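Local coordinates for protein aminotransferase class I and II (Streptococcus suis 89/1591, PDB 3P6K) that probably transfers amino groups between amino acids and 2-oxo acids with the help of pyridoxal phosphate, as class I and II aminotransferases do, at residues K3-G8 and T114-Y119; S28-T33 and A351-T356; D106-L111 and A127-W132. All coordinates share one frame; numbering follows the deposited sequence.

Contact 1: K3-G8 and T114-Y119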
ATOM      1  N   LYS B   3       7.266  20.225   0.966  1.00 73.92           N
ATOM      2  CA  LYS B   3       6.061  19.669   1.671  1.00 71.33           C
ATOM      3  C   LYS B   3       5.145  18.925   0.673  1.00 67.76           C
ATOM      4  O   LYS B   3       4.771  19.514  -0.329  1.00 66.86           O
ATOM      5  CB  LYS B   3       5.288  20.833   2.355  1.00 72.49           C
ATOM      6  CG  LYS B   3       3.771  20.693   2.541  1.00 73.36           C
ATOM      7  CD  LYS B   3       3.186  21.919   3.272  1.00 77.04           C
ATOM      8  CE  LYS B   3       1.656  22.037   3.067  1.00 77.37           C
ATOM      9  NZ  LYS B   3       0.897  20.773   3.308  1.00 75.89           N
ATOM     10  N   LEU B   4       4.788  17.664   0.943  1.00 64.39           N
ATOM     11  CA  LEU B   4       3.938  16.887   0.004  1.00 61.59           C
ATOM     12  C   LEU B   4       2.510  17.469  -0.065  1.00 59.76           C
ATOM     13  O   LEU B   4       1.835  17.508   0.957  1.00 60.01           O
ATOM     14  CB  LEU B   4       3.880  15.400   0.364  1.00 60.17           C
ATOM     15  CG  LEU B   4       3.204  14.531  -0.721  1.00 58.93           C
ATOM     16  CD1 LEU B   4       4.170  14.164  -1.851  1.00 56.96           C
ATOM     17  CD2 LEU B   4       2.645  13.300  -0.120  1.00 56.78           C
ATOM     18  N   PRO B   5       2.064  17.936  -1.256  1.00 58.08           N
ATOM     19  CA  PRO B   5       0.718  18.510  -1.346  1.00 57.21           C
ATOM     20  C   PRO B   5      -0.374  17.444  -1.466  1.00 54.61           C
ATOM     21  O   PRO B   5      -0.082  16.273  -1.748  1.00 52.35           O
ATOM     22  CB  PRO B   5       0.780  19.361  -2.626  1.00 57.47           C
ATOM     23  CG  PRO B   5       1.757  18.733  -3.448  1.00 57.97           C
ATOM     24  CD  PRO B   5       2.747  18.009  -2.563  1.00 58.26           C
ATOM     25  N   ARG B   6      -1.620  17.865  -1.264  1.00 52.89           N
ATOM     26  CA  ARG B   6      -2.774  16.974  -1.405  1.00 51.02           C
ATOM     27  C   ARG B   6      -2.845  16.463  -2.864  1.00 49.32           C
ATOM     28  O   ARG B   6      -2.464  17.162  -3.795  1.00 48.19           O
ATOM     29  CB  ARG B   6      -4.078  17.680  -0.994  1.00 51.03           C
ATOM     30  CG  ARG B   6      -4.133  18.037   0.493  1.00 51.72           C
ATOM     31  CD  ARG B   6      -5.224  19.057   0.790  1.00 52.39           C
ATOM     32  NE  ARG B   6      -5.154  19.567   2.157  1.00 53.61           N
ATOM     33  CZ  ARG B   6      -5.843  19.121   3.220  1.00 56.04           C
ATOM     34  NH1 ARG B   6      -6.706  18.084   3.149  1.00 54.97           N
ATOM     35  NH2 ARG B   6      -5.652  19.715   4.401  1.00 56.90           N
ATOM     36  N   PHE B   7      -3.290  15.222  -3.033  1.00 47.78           N
ATOM     37  CA  PHE B   7      -3.377  14.592  -4.365  1.00 46.91           C
ATOM     38  C   PHE B   7      -4.628  15.238  -5.079  1.00 46.86           C
ATOM     39  O   PHE B   7      -5.757  15.020  -4.664  1.00 45.20           O
ATOM     40  CB  PHE B   7      -3.446  13.068  -4.190  1.00 46.15           C
ATOM     41  CG  PHE B   7      -2.944  12.275  -5.368  1.00 45.36           C
ATOM     42  CD1 PHE B   7      -3.667  12.233  -6.559  1.00 43.56           C
ATOM     43  CD2 PHE B   7      -1.775  11.507  -5.255  1.00 45.15           C
ATOM     44  CE1 PHE B   7      -3.228  11.448  -7.644  1.00 46.22           C
ATOM     45  CE2 PHE B   7      -1.332  10.723  -6.333  1.00 47.04           C
ATOM     46  CZ  PHE B   7      -2.063  10.690  -7.540  1.00 45.16           C
ATOM     47  N   GLY B   8      -4.387  16.092  -6.089  1.00 47.22           N
ATOM     48  CA  GLY B   8      -5.440  16.897  -6.773  1.00 47.41           C
ATOM     49  C   GLY B   8      -6.688  16.193  -7.326  1.00 46.14           C
ATOM     50  O   GLY B   8      -7.837  16.571  -6.992  1.00 44.14           O
ATOM     51  N   THR B 114       1.248  14.610 -15.558  1.00 40.62           N
ATOM     52  CA  THR B 114       1.201  13.140 -15.525  1.00 39.79           C
ATOM     53  C   THR B 114       0.620  12.727 -14.173  1.00 39.31           C
ATOM     54  O   THR B 114       0.183  13.588 -13.393  1.00 39.16           O
ATOM     55  CB  THR B 114       2.578  12.549 -15.751  1.00 39.89           C
ATOM     56  OG1 THR B 114       2.430  11.148 -15.980  1.00 38.20           O
ATOM     57  CG2 THR B 114       3.503  12.810 -14.563  1.00 37.68           C
ATOM     58  N   TYR B 115       0.633  11.435 -13.883  1.00 39.30           N
ATOM     59  CA  TYR B 115       0.144  10.927 -12.588  1.00 38.58           C
ATOM     60  C   TYR B 115       0.966  11.579 -11.480  1.00 38.74           C
ATOM     61  O   TYR B 115       2.183  11.525 -11.523  1.00 38.42           O
ATOM     62  CB  TYR B 115       0.232   9.403 -12.547  1.00 38.68           C
ATOM     63  CG  TYR B 115      -0.718   8.791 -11.586  1.00 36.81           C
ATOM     64  CD1 TYR B 115      -2.106   8.917 -11.795  1.00 36.82           C
ATOM     65  CD2 TYR B 115      -0.261   8.049 -10.492  1.00 36.83           C
ATOM     66  CE1 TYR B 115      -3.024   8.360 -10.913  1.00 36.93           C
ATOM     67  CE2 TYR B 115      -1.161   7.463  -9.614  1.00 35.39           C
ATOM     68  CZ  TYR B 115      -2.538   7.618  -9.828  1.00 37.45           C
ATOM     69  OH  TYR B 115      -3.416   7.059  -8.983  1.00 37.16           O
ATOM     70  N   GLN B 116       0.281  12.207 -10.519  1.00 38.78           N
ATOM     71  CA  GLN B 116       0.898  13.049  -9.509  1.00 40.15           C
ATOM     72  C   GLN B 116       2.022  12.444  -8.656  1.00 40.57           C
ATOM     73  O   GLN B 116       2.958  13.168  -8.298  1.00 41.25           O
ATOM     74  CB  GLN B 116      -0.168  13.724  -8.645  1.00 40.59           C
ATOM     75  CG  GLN B 116       0.366  14.757  -7.680  1.00 41.82           C
ATOM     76  CD  GLN B 116      -0.717  15.576  -6.985  1.00 44.39           C
ATOM     77  OE1 GLN B 116      -1.915  15.459  -7.278  1.00 45.36           O
ATOM     78  NE2 GLN B 116      -0.290  16.427  -6.066  1.00 44.76           N
ATOM     79  N   GLN B 117       1.928  11.145  -8.353  1.00 39.78           N
ATOM     80  CA  GLN B 117       2.995  10.415  -7.642  1.00 39.95           C
ATOM     81  C   GLN B 117       4.362  10.629  -8.262  1.00 39.61           C
ATOM     82  O   GLN B 117       5.335  10.772  -7.549  1.00 38.96           O
ATOM     83  CB  GLN B 117       2.791   8.878  -7.693  1.00 39.13           C
ATOM     84  CG  GLN B 117       1.792   8.292  -6.762  1.00 39.60           C
ATOM     85  CD  GLN B 117       1.799   6.777  -6.824  1.00 37.68           C
ATOM     86  OE1 GLN B 117       1.607   6.196  -7.891  1.00 36.26           O
ATOM     87  NE2 GLN B 117       1.972   6.131  -5.673  1.00 34.42           N
ATOM     88  N   LEU B 118       4.388  10.613  -9.594  1.00 39.39           N
ATOM     89  CA  LEU B 118       5.614  10.613 -10.383  1.00 40.23           C
ATOM     90  C   LEU B 118       6.548  11.795 -10.178  1.00 42.09           C
ATOM     91  O   LEU B 118       7.760  11.610 -10.272  1.00 43.24           O
ATOM     92  CB  LEU B 118       5.321  10.352 -11.886  1.00 38.86           C
ATOM     93  CG  LEU B 118       4.642   8.998 -12.181  1.00 39.27           C
ATOM     94  CD1 LEU B 118       4.322   8.780 -13.700  1.00 37.85           C
ATOM     95  CD2 LEU B 118       5.441   7.790 -11.602  1.00 38.73           C
ATOM     96  N   TYR B 119       5.994  12.972  -9.871  1.00 43.13           N
ATOM     97  CA  TYR B 119       6.778  14.188  -9.590  1.00 44.14           C
ATOM     98  C   TYR B 119       6.690  14.641  -8.122  1.00 44.29           C
ATOM     99  O   TYR B 119       7.701  15.074  -7.588  1.00 45.19           O
ATOM    100  CB  TYR B 119       6.410  15.358 -10.525  1.00 44.85           C
ATOM    101  CG  TYR B 119       4.956  15.712 -10.559  1.00 43.80           C
ATOM    102  CD1 TYR B 119       4.403  16.637  -9.666  1.00 45.92           C
ATOM    103  CD2 TYR B 119       4.121  15.111 -11.489  1.00 42.66           C
ATOM    104  CE1 TYR B 119       3.035  16.945  -9.728  1.00 45.96           C
ATOM    105  CE2 TYR B 119       2.795  15.400 -11.550  1.00 41.81           C
ATOM    106  CZ  TYR B 119       2.247  16.305 -10.687  1.00 44.31           C
ATOM    107  OH  TYR B 119       0.898  16.523 -10.817  1.00 45.78           O
TER
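At the start of helix 8-16, the N-terminal arm docks on the start of helix 117-124, with F7 in the N-cap position and Q116 gripping the backbone beside it. The Q116 side chain reaches across fully extended, its CG anti to the backbone N (chi1 -173°), and its amide spends both ends on the arm. OE1 accepts from the first helical N-H, with G8 N 2.8 Å from Q116 OE1, in the carbonyl plane and on a lone pair. The other end bonds less squarely: Q116 NE2 donates to R6 O over 3.2 Å from above the plane of the R6 carbonyl. D120 OD2 also binds NE2, which helps fix the rotation of the amide.

F7 runs past Q116 in the opposite direction, and Q116 CB lies over one ring face in a CH-pi contact, 3.9 Å from the F7 ring centroid. From the second subunit, Y250 packs against the same ring edge-to-face, and D246 makes a salt bridge with R6; the arm is thus part of the dimer interface. Within the chain, the far edge of F7 meets Y115 in a T-shaped pair, planes 63° apart, with F7 CZ 3.9 Å from Y115 CZ.

Contact 2: S28-T33 and A351-T356; sequences SISSLT and ACEQET. With SO4 (sulfate ion), chain G.
S30 and A351 form the tight centre of this contact, where the loop before helix 34-41 meets the turn leading into helix 354-368. The S30 hydroxyl donates to the A351 carbonyl, OG to O being 2.7 Å, and comes in 18° from the carbonyl plane. It can do so because OG is anti to its own carbonyl carbon (chi1 -61°), leaning to the side of the backbone N. Next to this bond I29 CG2 lies 4.1 Å from A351 CB, and I29 CA passes close to A351 O. S28 closes the packed part, its OG lying 3.3 Å from C352 CB.

Beyond these atoms the contact is looser and wet. One water links S28 O to A351 N, accepting from the latter at 3.0 Å. A second donates to S28 OG and accepts from E353 N at 2.9 Å, with a weak link to T356 OG1.

Separate from this wet side, a sulfate, probably from the crystallisation liquor, is firmly held on the 28-33 loop. S28 OG donates to its O4 over 2.6 Å, while O3 is gripped by I29 N (3.0 Å, nearly straight at 168°) and by S31 OG (2.7 Å). S31 N adds a bond to O1, and S30 N, in a left-handed backbone conformation, a weak one to O4. N58 of the second subunit also hydrogen-bonds the sulfate, and E353 makes a salt bridge to K56 there.

On the same chain, R276 of helix 270-294 and S225 bind S30 O, the latter weakly, and P227 packs on I29 and S31. The contact therefore lies where helix 270-294, the N-terminus of helix 354-368 and the lead-in to helix 34-41 converge at the dimer interface.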
ATOM      1  N   SER B  28     -14.640   4.613 -13.355  1.00 42.90           N
ATOM      2  CA  SER B  28     -15.438   3.478 -13.804  1.00 44.06           C
ATOM      3  C   SER B  28     -14.735   2.853 -15.004  1.00 43.92           C
ATOM      4  O   SER B  28     -14.533   3.526 -16.012  1.00 44.72           O
ATOM      5  CB  SER B  28     -16.862   3.904 -14.192  1.00 45.10           C
ATOM      6  OG  SER B  28     -17.571   2.805 -14.786  1.00 46.91           O
ATOM      7  N   ILE B  29     -14.358   1.581 -14.882  1.00 43.59           N
ATOM      8  CA  ILE B  29     -13.586   0.869 -15.942  1.00 43.43           C
ATOM      9  C   ILE B  29     -14.137  -0.540 -16.311  1.00 42.25           C
ATOM     10  O   ILE B  29     -13.402  -1.391 -16.810  1.00 40.92           O
ATOM     11  CB  ILE B  29     -12.048   0.855 -15.600  1.00 44.06           C
ATOM     12  CG1 ILE B  29     -11.777   0.178 -14.236  1.00 45.50           C
ATOM     13  CG2 ILE B  29     -11.446   2.310 -15.656  1.00 44.10           C
ATOM     14  CD1 ILE B  29     -10.373   0.529 -13.696  1.00 49.90           C
ATOM     15  N   SER B  30     -15.449  -0.719 -16.113  1.00 40.81           N
ATOM     16  CA  SER B  30     -16.156  -1.944 -16.373  1.00 40.52           C
ATOM     17  C   SER B  30     -15.446  -3.092 -15.661  1.00 39.30           C
ATOM     18  O   SER B  30     -15.028  -4.041 -16.284  1.00 38.40           O
ATOM     19  CB  SER B  30     -16.302  -2.170 -17.879  1.00 41.38           C
ATOM     20  OG  SER B  30     -17.044  -1.127 -18.467  1.00 41.52           O
ATOM     21  N   SER B  31     -15.319  -2.948 -14.340  1.00 38.22           N
ATOM     22  CA  SER B  31     -14.629  -3.920 -13.503  1.00 37.53           C
ATOM     23  C   SER B  31     -15.322  -5.289 -13.524  1.00 37.78           C
ATOM     24  O   SER B  31     -16.545  -5.383 -13.572  1.00 37.21           O
ATOM     25  CB  SER B  31     -14.511  -3.412 -12.082  1.00 37.45           C
ATOM     26  OG  SER B  31     -13.767  -2.173 -12.015  1.00 39.44           O
ATOM     27  N   LEU B  32     -14.513  -6.337 -13.531  1.00 37.16           N
ATOM     28  CA  LEU B  32     -15.019  -7.695 -13.495  1.00 37.48           C
ATOM     29  C   LEU B  32     -15.543  -8.093 -12.125  1.00 37.34           C
ATOM     30  O   LEU B  32     -15.043  -7.629 -11.085  1.00 36.91           O
ATOM     31  CB  LEU B  32     -13.909  -8.666 -13.864  1.00 36.91           C
ATOM     32  CG  LEU B  32     -13.514  -8.726 -15.333  1.00 37.17           C
ATOM     33  CD1 LEU B  32     -12.177  -9.388 -15.503  1.00 35.15           C
ATOM     34  CD2 LEU B  32     -14.583  -9.463 -16.088  1.00 36.10           C
ATOM     35  N   THR B  33     -16.571  -8.940 -12.140  1.00 38.23           N
ATOM     36  CA  THR B  33     -17.036  -9.633 -10.949  1.00 38.40           C
ATOM     37  C   THR B  33     -16.296 -10.965 -11.045  1.00 39.23           C
ATOM     38  O   THR B  33     -15.796 -11.352 -12.119  1.00 40.21           O
ATOM     39  CB  THR B  33     -18.558  -9.926 -10.938  1.00 39.99           C
ATOM     40  OG1 THR B  33     -18.863 -10.798 -12.037  1.00 39.96           O
ATOM     41  CG2 THR B  33     -19.376  -8.634 -11.017  1.00 36.81           C
ATOM     42  N   ALA B 351     -13.907   3.885 -20.543  1.00 44.19           N
ATOM     43  CA  ALA B 351     -13.883   2.409 -20.314  1.00 43.63           C
ATOM     44  C   ALA B 351     -15.099   1.943 -19.470  1.00 43.51           C
ATOM     45  O   ALA B 351     -15.162   0.768 -19.108  1.00 43.08           O
ATOM     46  CB  ALA B 351     -12.580   1.984 -19.609  1.00 43.04           C
ATOM     47  N   CYS B 352     -16.036   2.850 -19.155  1.00 42.82           N
ATOM     48  CA  CYS B 352     -17.263   2.549 -18.405  1.00 43.60           C
ATOM     49  C   CYS B 352     -18.250   1.790 -19.288  1.00 44.57           C
ATOM     50  O   CYS B 352     -17.999   1.598 -20.464  1.00 44.64           O
ATOM     51  CB  CYS B 352     -17.906   3.857 -17.928  1.00 43.02           C
ATOM     52  SG  CYS B 352     -18.252   4.985 -19.316  1.00 42.96           S
ATOM     53  N   GLU B 353     -19.374   1.361 -18.710  1.00 46.14           N
ATOM     54  CA  GLU B 353     -20.402   0.643 -19.459  1.00 48.02           C
ATOM     55  C   GLU B 353     -20.894   1.553 -20.597  1.00 48.45           C
ATOM     56  O   GLU B 353     -20.965   2.785 -20.438  1.00 46.90           O
ATOM     57  CB  GLU B 353     -21.539   0.183 -18.562  1.00 49.75           C
ATOM     58  CG  GLU B 353     -21.115  -0.905 -17.529  1.00 53.19           C
ATOM     59  CD  GLU B 353     -22.241  -1.335 -16.597  1.00 59.40           C
ATOM     60  OE1 GLU B 353     -23.422  -1.016 -16.889  1.00 64.43           O
ATOM     61  OE2 GLU B 353     -21.952  -2.003 -15.568  1.00 62.50           O
ATOM     62  N   GLN B 354     -21.156   0.950 -21.756  1.00 48.45           N
ATOM     63  CA  GLN B 354     -21.548   1.709 -22.945  1.00 48.88           C
ATOM     64  C   GLN B 354     -22.742   2.656 -22.736  1.00 48.82           C
ATOM     65  O   GLN B 354     -22.687   3.793 -23.191  1.00 48.37           O
ATOM     66  CB  GLN B 354     -21.792   0.776 -24.140  1.00 49.53           C
ATOM     67  CG  GLN B 354     -22.039   1.504 -25.419  1.00 51.48           C
ATOM     68  CD  GLN B 354     -22.111   0.592 -26.605  1.00 53.76           C
ATOM     69  OE1 GLN B 354     -21.086   0.138 -27.112  1.00 54.84           O
ATOM     70  NE2 GLN B 354     -23.313   0.339 -27.073  1.00 52.23           N
ATOM     71  N   GLU B 355     -23.783   2.183 -22.062  1.00 49.23           N
ATOM     72  CA  GLU B 355     -25.000   2.983 -21.787  1.00 50.60           C
ATOM     73  C   GLU B 355     -24.675   4.235 -20.939  1.00 48.78           C
ATOM     74  O   GLU B 355     -25.244   5.300 -21.175  1.00 49.23           O
ATOM     75  CB  GLU B 355     -26.072   2.112 -21.106  1.00 51.89           C
ATOM     76  CG  GLU B 355     -27.450   2.775 -20.843  1.00 56.72           C
ATOM     77  CD  GLU B 355     -28.425   1.881 -20.027  1.00 62.72           C
ATOM     78  OE1 GLU B 355     -27.970   1.059 -19.174  1.00 64.86           O
ATOM     79  OE2 GLU B 355     -29.663   2.023 -20.210  1.00 65.75           O
ATOM     80  N   THR B 356     -23.753   4.102 -19.985  1.00 46.66           N
ATOM     81  CA  THR B 356     -23.316   5.225 -19.138  1.00 45.42           C
ATOM     82  C   THR B 356     -22.629   6.295 -19.973  1.00 44.54           C
ATOM     83  O   THR B 356     -22.940   7.480 -19.815  1.00 43.37           O
ATOM     84  CB  THR B 356     -22.381   4.781 -18.022  1.00 44.35           C
ATOM     85  OG1 THR B 356     -23.072   3.817 -17.244  1.00 46.30           O
ATOM     86  CG2 THR B 356     -21.967   5.955 -17.124  1.00 44.11           C
TER
HETATM   87  S   SO4 G 400     -16.842  -0.084 -12.513  1.00 49.36           S
HETATM   88  O1  SO4 G 400     -17.299  -1.445 -12.367  1.00 52.65           O
HETATM   89  O2  SO4 G 400     -17.289   0.644 -11.363  1.00 51.74           O
HETATM   90  O3  SO4 G 400     -15.365  -0.075 -12.638  1.00 47.86           O
HETATM   91  O4  SO4 G 400     -17.456   0.456 -13.681  1.00 53.26           O
HETATM   92  O   HOH W   1     -13.078   5.007 -17.891  1.00 44.81           O
HETATM   93  O   HOH W   2     -20.281   2.097 -16.039  1.00 55.52           O

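Contact 3: D106-L111 and A127-W132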
ATOM      1  N   ASP B 106      19.169  14.295  -5.488  1.00 51.95           N
ATOM      2  CA  ASP B 106      19.100  13.668  -6.833  1.00 51.39           C
ATOM      3  C   ASP B 106      18.286  14.507  -7.809  1.00 50.78           C
ATOM      4  O   ASP B 106      17.241  15.035  -7.444  1.00 50.73           O
ATOM      5  CB  ASP B 106      18.453  12.266  -6.800  1.00 49.93           C
ATOM      6  CG  ASP B 106      19.362  11.184  -6.230  1.00 50.20           C
ATOM      7  OD1 ASP B 106      20.550  11.423  -6.010  1.00 54.32           O
ATOM      8  OD2 ASP B 106      18.865  10.056  -6.002  1.00 51.26           O
ATOM      9  N   HIS B 107      18.776  14.620  -9.046  1.00 50.97           N
ATOM     10  CA  HIS B 107      18.029  15.300 -10.106  1.00 50.05           C
ATOM     11  C   HIS B 107      17.086  14.255 -10.756  1.00 47.34           C
ATOM     12  O   HIS B 107      17.528  13.169 -11.143  1.00 46.10           O
ATOM     13  CB  HIS B 107      18.959  15.971 -11.114  1.00 50.99           C
ATOM     14  CG  HIS B 107      18.238  16.687 -12.213  1.00 52.32           C
ATOM     15  ND1 HIS B 107      18.502  16.461 -13.549  1.00 51.84           N
ATOM     16  CD2 HIS B 107      17.241  17.609 -12.170  1.00 52.28           C
ATOM     17  CE1 HIS B 107      17.701  17.220 -14.277  1.00 53.32           C
ATOM     18  NE2 HIS B 107      16.932  17.929 -13.466  1.00 51.98           N
ATOM     19  N   VAL B 108      15.803  14.617 -10.830  1.00 46.46           N
ATOM     20  CA  VAL B 108      14.714  13.807 -11.409  1.00 45.22           C
ATOM     21  C   VAL B 108      13.968  14.642 -12.456  1.00 45.10           C
ATOM     22  O   VAL B 108      13.705  15.816 -12.206  1.00 46.95           O
ATOM     23  CB  VAL B 108      13.720  13.385 -10.310  1.00 44.26           C
ATOM     24  CG1 VAL B 108      12.431  12.744 -10.893  1.00 42.30           C
ATOM     25  CG2 VAL B 108      14.403  12.451  -9.325  1.00 44.13           C
ATOM     26  N   ILE B 109      13.692  14.070 -13.631  1.00 43.51           N
ATOM     27  CA  ILE B 109      12.923  14.747 -14.684  1.00 43.03           C
ATOM     28  C   ILE B 109      11.582  14.025 -14.777  1.00 42.04           C
ATOM     29  O   ILE B 109      11.562  12.797 -14.936  1.00 41.03           O
ATOM     30  CB  ILE B 109      13.610  14.721 -16.047  1.00 42.95           C
ATOM     31  CG1 ILE B 109      14.930  15.500 -15.996  1.00 46.04           C
ATOM     32  CG2 ILE B 109      12.715  15.369 -17.111  1.00 40.16           C
ATOM     33  CD1 ILE B 109      15.784  15.356 -17.270  1.00 45.66           C
ATOM     34  N   SER B 110      10.471  14.759 -14.691  1.00 41.14           N
ATOM     35  CA  SER B 110       9.177  14.137 -14.789  1.00 40.72           C
ATOM     36  C   SER B 110       8.357  14.644 -15.946  1.00 40.72           C
ATOM     37  O   SER B 110       8.286  15.837 -16.170  1.00 42.42           O
ATOM     38  CB  SER B 110       8.378  14.345 -13.497  1.00 40.19           C
ATOM     39  OG  SER B 110       7.119  13.698 -13.581  1.00 39.91           O
ATOM     40  N   LEU B 111       7.714  13.723 -16.661  1.00 39.87           N
ATOM     41  CA  LEU B 111       6.675  14.066 -17.637  1.00 39.60           C
ATOM     42  C   LEU B 111       5.632  14.925 -16.895  1.00 40.27           C
ATOM     43  O   LEU B 111       5.377  14.698 -15.719  1.00 39.90           O
ATOM     44  CB  LEU B 111       5.998  12.809 -18.162  1.00 37.98           C
ATOM     45  CG  LEU B 111       4.937  12.955 -19.269  1.00 37.90           C
ATOM     46  CD1 LEU B 111       5.619  13.462 -20.534  1.00 36.75           C
ATOM     47  CD2 LEU B 111       4.253  11.622 -19.499  1.00 35.35           C
ATOM     48  N   ALA B 127      14.418  15.396  -3.860  1.00 48.42           N
ATOM     49  CA  ALA B 127      14.924  15.452  -5.235  1.00 48.69           C
ATOM     50  C   ALA B 127      14.672  16.846  -5.851  1.00 50.16           C
ATOM     51  O   ALA B 127      13.711  17.531  -5.506  1.00 49.93           O
ATOM     52  CB  ALA B 127      14.269  14.328  -6.121  1.00 46.70           C
ATOM     53  N   GLU B 128      15.571  17.291  -6.729  1.00 52.65           N
ATOM     54  CA  GLU B 128      15.306  18.492  -7.531  1.00 53.95           C
ATOM     55  C   GLU B 128      14.583  17.933  -8.761  1.00 52.43           C
ATOM     56  O   GLU B 128      15.188  17.157  -9.524  1.00 53.04           O
ATOM     57  CB  GLU B 128      16.564  19.212  -7.944  1.00 56.57           C
ATOM     58  CG  GLU B 128      16.236  20.414  -8.851  1.00 60.79           C
ATOM     59  CD  GLU B 128      17.428  21.245  -9.219  1.00 66.31           C
ATOM     60  OE1 GLU B 128      18.433  21.299  -8.467  1.00 71.87           O
ATOM     61  OE2 GLU B 128      17.343  21.866 -10.293  1.00 70.95           O
ATOM     62  N   VAL B 129      13.325  18.333  -8.952  1.00 50.65           N
ATOM     63  CA  VAL B 129      12.517  17.872 -10.051  1.00 49.46           C
ATOM     64  C   VAL B 129      12.273  18.908 -11.173  1.00 49.88           C
ATOM     65  O   VAL B 129      11.728  19.967 -10.907  1.00 50.25           O
ATOM     66  CB  VAL B 129      11.155  17.346  -9.548  1.00 47.99           C
ATOM     67  CG1 VAL B 129      10.361  16.682 -10.690  1.00 47.08           C
ATOM     68  CG2 VAL B 129      11.380  16.302  -8.418  1.00 47.76           C
ATOM     69  N   ASP B 130      12.673  18.570 -12.413  1.00 49.14           N
ATOM     70  CA  ASP B 130      12.335  19.360 -13.618  1.00 49.03           C
ATOM     71  C   ASP B 130      11.142  18.697 -14.307  1.00 47.89           C
ATOM     72  O   ASP B 130      11.060  17.462 -14.394  1.00 45.43           O
ATOM     73  CB  ASP B 130      13.507  19.487 -14.580  1.00 50.39           C
ATOM     74  CG  ASP B 130      14.533  20.517 -14.123  1.00 52.80           C
ATOM     75  OD1 ASP B 130      14.145  21.551 -13.523  1.00 55.51           O
ATOM     76  OD2 ASP B 130      15.724  20.286 -14.354  1.00 51.96           O
ATOM     77  N   LEU B 131      10.219  19.534 -14.779  1.00 48.21           N
ATOM     78  CA  LEU B 131       8.980  19.095 -15.424  1.00 47.03           C
ATOM     79  C   LEU B 131       9.179  19.114 -16.936  1.00 47.03           C
ATOM     80  O   LEU B 131       9.521  20.151 -17.494  1.00 47.78           O
ATOM     81  CB  LEU B 131       7.845  20.019 -15.038  1.00 47.38           C
ATOM     82  CG  LEU B 131       7.547  20.147 -13.539  1.00 48.00           C
ATOM     83  CD1 LEU B 131       6.346  21.103 -13.362  1.00 48.56           C
ATOM     84  CD2 LEU B 131       7.278  18.810 -12.835  1.00 45.14           C
ATOM     85  N   TRP B 132       8.968  17.965 -17.583  1.00 45.41           N
ATOM     86  CA  TRP B 132       9.143  17.794 -19.025  1.00 44.77           C
ATOM     87  C   TRP B 132       7.751  17.913 -19.622  1.00 45.00           C
ATOM     88  O   TRP B 132       6.973  16.949 -19.657  1.00 43.15           O
ATOM     89  CB  TRP B 132       9.807  16.448 -19.276  1.00 44.16           C
ATOM     90  CG  TRP B 132      10.164  16.150 -20.677  1.00 43.71           C
ATOM     91  CD1 TRP B 132      10.534  17.034 -21.640  1.00 42.89           C
ATOM     92  CD2 TRP B 132      10.291  14.848 -21.252  1.00 42.31           C
ATOM     93  NE1 TRP B 132      10.833  16.367 -22.790  1.00 43.57           N
ATOM     94  CE2 TRP B 132      10.694  15.025 -22.588  1.00 41.31           C
ATOM     95  CE3 TRP B 132      10.072  13.542 -20.772  1.00 38.67           C
ATOM     96  CZ2 TRP B 132      10.924  13.946 -23.450  1.00 40.25           C
ATOM     97  CZ3 TRP B 132      10.274  12.479 -21.616  1.00 38.08           C
ATOM     98  CH2 TRP B 132      10.676  12.682 -22.960  1.00 38.00           C
TER
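Parallel strand pairing joins H107-L111 to E128-W132 at one end of the seven-stranded mixed sheet, closing the beta-alpha-beta unit in which helix 117-124 links strands 107-112 and 128-133. Strand 128-133 is one of the two outermost strands within the chain; strand 107-112 pairs on its far side with strand 155-161. The register runs without a bulge from H107 opposite E128 to L111 opposite W132. V108 and S110 supply N-H groups to E128 O and D130 O, and return their own carbonyls to D130 N and W132 N.

V108, V129, S110 and L131 point to the sheet face where helix 117-124 lies. There V108 CG2 touches A127 CB at 3.7 Å, and V129 CG1 lies 4.2 Å from S110 CB. P122 and Y119 of the helix pack on this layer. On the opposite face I109 CG2 meets W132 CB at 3.8 Å, beneath helix 144-150, and the indole N-H of W132 binds D143 O.

Nearer the N-terminal ends of the strands, on the face of H107, E128 and D130, polar groups take over. The imidazole of H107, held at ND1 by T155 OG1, swings across to the neighbouring strand with CG anti to its backbone N (chi1 -180°). The ring stands nearly upright to the carboxylate, planes 74° apart, and H107 NE2 donates to D130 OD2 over 2.8 Å from above the carboxylate plane.

Contacts 1 and 3 belong to one region: helix 117-124, whose start meets the arm in contact 1, lies between the two strands of contact 3 in sequence, and Y119 CB packs 3.5 Å from S110 OG. Contact 2 stands apart, its centre about 27 Å from that of contact 1 and about 35 Å from that of contact 3. None is deep core. Contact 3, built on repeated backbone bonds, lies at the sheet edge, strand 107-112 buried and strand 128-133 more open. Contacts 1 and 2 each set a loop against the start of a helix at the dimer interface, one through a side-chain amide and aromatic rings, the other through hydroxyls, waters and a sulfate.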